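Long-range contact in insecticidal crystal protein Cry7Cal (Bacillus thuringiensis, PDB 5ZI1), which is an insecticidal toxin active against the locust Locusta migratoria manilensis, and probably acts by binding receptors: residues 467-473 with 593-599. Sequence-based numbering, arbitrary orientation.
Sequences KITQIPA and DKIEFIP
Strands far apart in sequence can become sheet neighbours, and the third domain of this delta-endotoxin's toxin core, of the galactose-binding-like clan, illustrates it: early strand 468-472, also parallel to strand 245-246, lies beside the closing strand 589-599. Segment 593-599, extended from Lys-594 onward, runs antiparallel to 468-472, with axes 4.4 Å apart at 150°. Asp-593 (phi/psi -98/-79) and Lys-594 form a classic beta bulge opposite Arg-527 of the strand on the other flank; Asp-593 O accepts from Ala-473 N (3.1 Å). Lys-594, m at chi1 and chi2, forms a non-hydrogen-bonded pair with Pro-472, its CD 3.8 Å from Pro-472 CG. Ile-595 N donates to Ile-471 O and Ile-471 N to Ile-595 O, each at 2.7 Å. Glu-596 and Gln-470 make another non-hydrogen-bonded pair (CA-CA 4.4 Å); with Glu-596 m and Gln-470 t at chi1, Gln-470 NE2 donates to Glu-596 OE2 at 2.7 Å. Phe-597 N reaches Thr-469 O at 2.8 Å and Phe-597 O takes Thr-469 N at 3.1 Å; with Phe-597 m at chi1, its CE1 lies 3.6 Å from Ile-471 CD1. Ile-598 CG1 touches Ile-468 CG1 (4.3 Å), and Pro-599 CD lies 3.2 Å from Lys-467 O. Beside the apolar Ile-471/Phe-597 contact, the buried Glu-596 carboxylate is thus satisfied by the Gln-470 amide, Tyr-241 hydroxyl and Arg-525 guanidinium.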
ATOM      1  N   LYS A 467      11.180  19.950   1.788  1.00 62.19           N
ATOM      2  CA  LYS A 467      10.359  18.833   2.231  1.00 56.40           C
ATOM      3  C   LYS A 467      11.260  17.704   2.699  1.00 53.57           C
ATOM      4  O   LYS A 467      12.403  17.563   2.247  1.00 57.31           O
ATOM      5  CB  LYS A 467       9.437  18.311   1.114  1.00 53.92           C
ATOM      6  CG  LYS A 467       8.387  19.305   0.653  1.00 56.93           C
ATOM      7  CD  LYS A 467       7.482  18.709  -0.398  1.00 55.66           C
ATOM      8  CE  LYS A 467       6.062  19.214  -0.233  1.00 67.34           C
ATOM      9  NZ  LYS A 467       5.596  20.074  -1.362  1.00 72.72           N
ATOM     10  N   ILE A 468      10.737  16.889   3.606  1.00 49.29           N
ATOM     11  CA  ILE A 468      11.385  15.621   3.897  1.00 50.95           C
ATOM     12  C   ILE A 468      10.970  14.640   2.810  1.00 51.80           C
ATOM     13  O   ILE A 468       9.777  14.403   2.593  1.00 47.51           O
ATOM     14  CB  ILE A 468      11.015  15.103   5.290  1.00 51.22           C
ATOM     15  CG1 ILE A 468      11.645  15.994   6.375  1.00 53.66           C
ATOM     16  CG2 ILE A 468      11.487  13.687   5.418  1.00 45.03           C
ATOM     17  CD1 ILE A 468      10.929  15.917   7.737  1.00 51.12           C
ATOM     18  N   THR A 469      11.943  14.098   2.101  1.00 49.32           N
ATOM     19  CA  THR A 469      11.674  13.140   1.048  1.00 50.06           C
ATOM     20  C   THR A 469      11.929  11.759   1.617  1.00 50.33           C
ATOM     21  O   THR A 469      13.055  11.444   2.017  1.00 48.57           O
ATOM     22  CB  THR A 469      12.536  13.401  -0.189  1.00 50.49           C
ATOM     23  OG1 THR A 469      12.463  14.793  -0.518  1.00 46.88           O
ATOM     24  CG2 THR A 469      11.990  12.594  -1.366  1.00 46.75           C
ATOM     25  N   GLN A 470      10.881  10.949   1.688  1.00 48.37           N
ATOM     26  CA  GLN A 470      10.991   9.626   2.282  1.00 47.24           C
ATOM     27  C   GLN A 470      10.931   8.635   1.129  1.00 47.73           C
ATOM     28  O   GLN A 470       9.891   8.488   0.474  1.00 44.61           O
ATOM     29  CB  GLN A 470       9.906   9.384   3.330  1.00 40.72           C
ATOM     30  CG  GLN A 470      10.007   8.037   4.045  1.00 46.25           C
ATOM     31  CD  GLN A 470       8.771   7.725   4.876  1.00 49.35           C
ATOM     32  OE1 GLN A 470       7.717   7.424   4.331  1.00 47.56           O
ATOM     33  NE2 GLN A 470       8.895   7.812   6.201  1.00 45.97           N
ATOM     34  N   ILE A 471      12.054   7.979   0.879  1.00 43.39           N
ATOM     35  CA  ILE A 471      12.245   7.103  -0.261  1.00 45.90           C
ATOM     36  C   ILE A 471      12.466   5.700   0.285  1.00 51.03           C
ATOM     37  O   ILE A 471      13.412   5.480   1.048  1.00 47.12           O
ATOM     38  CB  ILE A 471      13.437   7.529  -1.131  1.00 44.11           C
ATOM     39  CG1 ILE A 471      13.283   8.977  -1.599  1.00 45.27           C
ATOM     40  CG2 ILE A 471      13.576   6.577  -2.306  1.00 48.14           C
ATOM     41  CD1 ILE A 471      14.385   9.419  -2.577  1.00 48.68           C
ATOM     42  N   PRO A 472      11.626   4.731  -0.068  1.00 43.48           N
ATOM     43  CA  PRO A 472      11.822   3.377   0.438  1.00 42.50           C
ATOM     44  C   PRO A 472      13.102   2.792  -0.106  1.00 44.20           C
ATOM     45  O   PRO A 472      13.517   3.082  -1.226  1.00 47.38           O
ATOM     46  CB  PRO A 472      10.599   2.621  -0.088  1.00 43.50           C
ATOM     47  CG  PRO A 472       9.558   3.680  -0.175  1.00 43.45           C
ATOM     48  CD  PRO A 472      10.289   4.920  -0.636  1.00 42.01           C
ATOM     49  N   ALA A 473      13.738   1.968   0.716  1.00 45.90           N
ATOM     50  CA  ALA A 473      14.936   1.278   0.264  1.00 46.71           C
ATOM     51  C   ALA A 473      14.668   0.483  -1.008  1.00 45.24           C
ATOM     52  O   ALA A 473      15.562   0.340  -1.850  1.00 47.42           O
ATOM     53  CB  ALA A 473      15.462   0.369   1.384  1.00 44.52           C
ATOM     54  N   ASP A 593      14.157   0.200   6.253  1.00 49.10           N
ATOM     55  CA  ASP A 593      12.810   0.462   5.783  1.00 49.42           C
ATOM     56  C   ASP A 593      12.840   1.647   4.820  1.00 51.32           C
ATOM     57  O   ASP A 593      12.847   1.450   3.600  1.00 50.50           O
ATOM     58  CB  ASP A 593      11.888   0.692   6.984  1.00 47.87           C
ATOM     59  CG  ASP A 593      10.522   1.211   6.590  1.00 51.86           C
ATOM     60  OD1 ASP A 593      10.064   0.904   5.466  1.00 49.40           O
ATOM     61  OD2 ASP A 593       9.910   1.944   7.409  1.00 51.28           O
ATOM     62  N   LYS A 594      12.899   2.871   5.342  1.00 46.79           N
ATOM     63  CA  LYS A 594      12.859   4.070   4.523  1.00 47.77           C
ATOM     64  C   LYS A 594      14.175   4.839   4.611  1.00 56.58           C
ATOM     65  O   LYS A 594      14.913   4.770   5.613  1.00 45.02           O
ATOM     66  CB  LYS A 594      11.710   4.991   4.947  1.00 49.41           C
ATOM     67  CG  LYS A 594      10.348   4.316   5.008  1.00 50.66           C
ATOM     68  CD  LYS A 594       9.824   3.924   3.602  1.00 50.18           C
ATOM     69  CE  LYS A 594       8.487   3.161   3.703  1.00 46.44           C
ATOM     70  NZ  LYS A 594       7.449   3.925   4.466  1.00 50.13           N
ATOM     71  N   ILE A 595      14.453   5.586   3.545  1.00 50.55           N
ATOM     72  CA  ILE A 595      15.569   6.520   3.499  1.00 47.70           C
ATOM     73  C   ILE A 595      14.972   7.909   3.440  1.00 51.58           C
ATOM     74  O   ILE A 595      14.163   8.199   2.548  1.00 51.89           O
ATOM     75  CB  ILE A 595      16.473   6.269   2.295  1.00 51.95           C
ATOM     76  CG1 ILE A 595      16.664   4.767   2.119  1.00 53.57           C
ATOM     77  CG2 ILE A 595      17.789   6.980   2.497  1.00 52.14           C
ATOM     78  CD1 ILE A 595      17.481   4.179   3.225  1.00 52.02           C
ATOM     79  N   GLU A 596      15.356   8.770   4.380  1.00 44.70           N
ATOM     80  CA  GLU A 596      14.740  10.086   4.473  1.00 46.35           C
ATOM     81  C   GLU A 596      15.792  11.159   4.266  1.00 51.74           C
ATOM     82  O   GLU A 596      16.781  11.226   5.008  1.00 50.81           O
ATOM     83  CB  GLU A 596      14.010  10.268   5.798  1.00 48.91           C
ATOM     84  CG  GLU A 596      12.814   9.351   5.920  1.00 48.68           C
ATOM     85  CD  GLU A 596      12.191   9.408   7.288  1.00 53.67           C
ATOM     86  OE1 GLU A 596      12.826  10.008   8.188  1.00 50.81           O
ATOM     87  OE2 GLU A 596      11.071   8.862   7.463  1.00 54.52           O
ATOM     88  N   PHE A 597      15.566  11.982   3.247  1.00 49.99           N
ATOM     89  CA  PHE A 597      16.423  13.100   2.901  1.00 48.31           C
ATOM     90  C   PHE A 597      15.835  14.340   3.556  1.00 52.20           C
ATOM     91  O   PHE A 597      14.752  14.799   3.185  1.00 50.18           O
ATOM     92  CB  PHE A 597      16.529  13.222   1.384  1.00 45.67           C
ATOM     93  CG  PHE A 597      17.169  12.022   0.755  1.00 44.09           C
ATOM     94  CD1 PHE A 597      16.424  10.903   0.459  1.00 48.18           C
ATOM     95  CD2 PHE A 597      18.529  11.990   0.522  1.00 46.41           C
ATOM     96  CE1 PHE A 597      17.020   9.769  -0.097  1.00 49.11           C
ATOM     97  CE2 PHE A 597      19.129  10.862  -0.028  1.00 43.25           C
ATOM     98  CZ  PHE A 597      18.372   9.751  -0.335  1.00 43.65           C
ATOM     99  N   ILE A 598      16.538  14.848   4.555  1.00 56.26           N
ATOM    100  CA  ILE A 598      16.077  15.964   5.367  1.00 50.82           C
ATOM    101  C   ILE A 598      16.755  17.227   4.846  1.00 57.91           C
ATOM    102  O   ILE A 598      17.982  17.224   4.664  1.00 58.38           O
ATOM    103  CB  ILE A 598      16.395  15.723   6.855  1.00 57.09           C
ATOM    104  CG1 ILE A 598      15.572  14.524   7.363  1.00 52.54           C
ATOM    105  CG2 ILE A 598      16.161  16.990   7.701  1.00 53.34           C
ATOM    106  CD1 ILE A 598      16.034  13.982   8.684  1.00 55.77           C
ATOM    107  N   PRO A 599      16.006  18.283   4.542  1.00 58.06           N
ATOM    108  CA  PRO A 599      16.625  19.492   3.990  1.00 60.29           C
ATOM    109  C   PRO A 599      17.229  20.355   5.089  1.00 68.42           C
ATOM    110  O   PRO A 599      16.602  20.604   6.123  1.00 67.85           O
ATOM    111  CB  PRO A 599      15.457  20.196   3.290  1.00 62.55           C
ATOM    112  CG  PRO A 599      14.246  19.722   3.990  1.00 59.20           C
ATOM    113  CD  PRO A 599      14.534  18.320   4.454  1.00 59.43           C
TER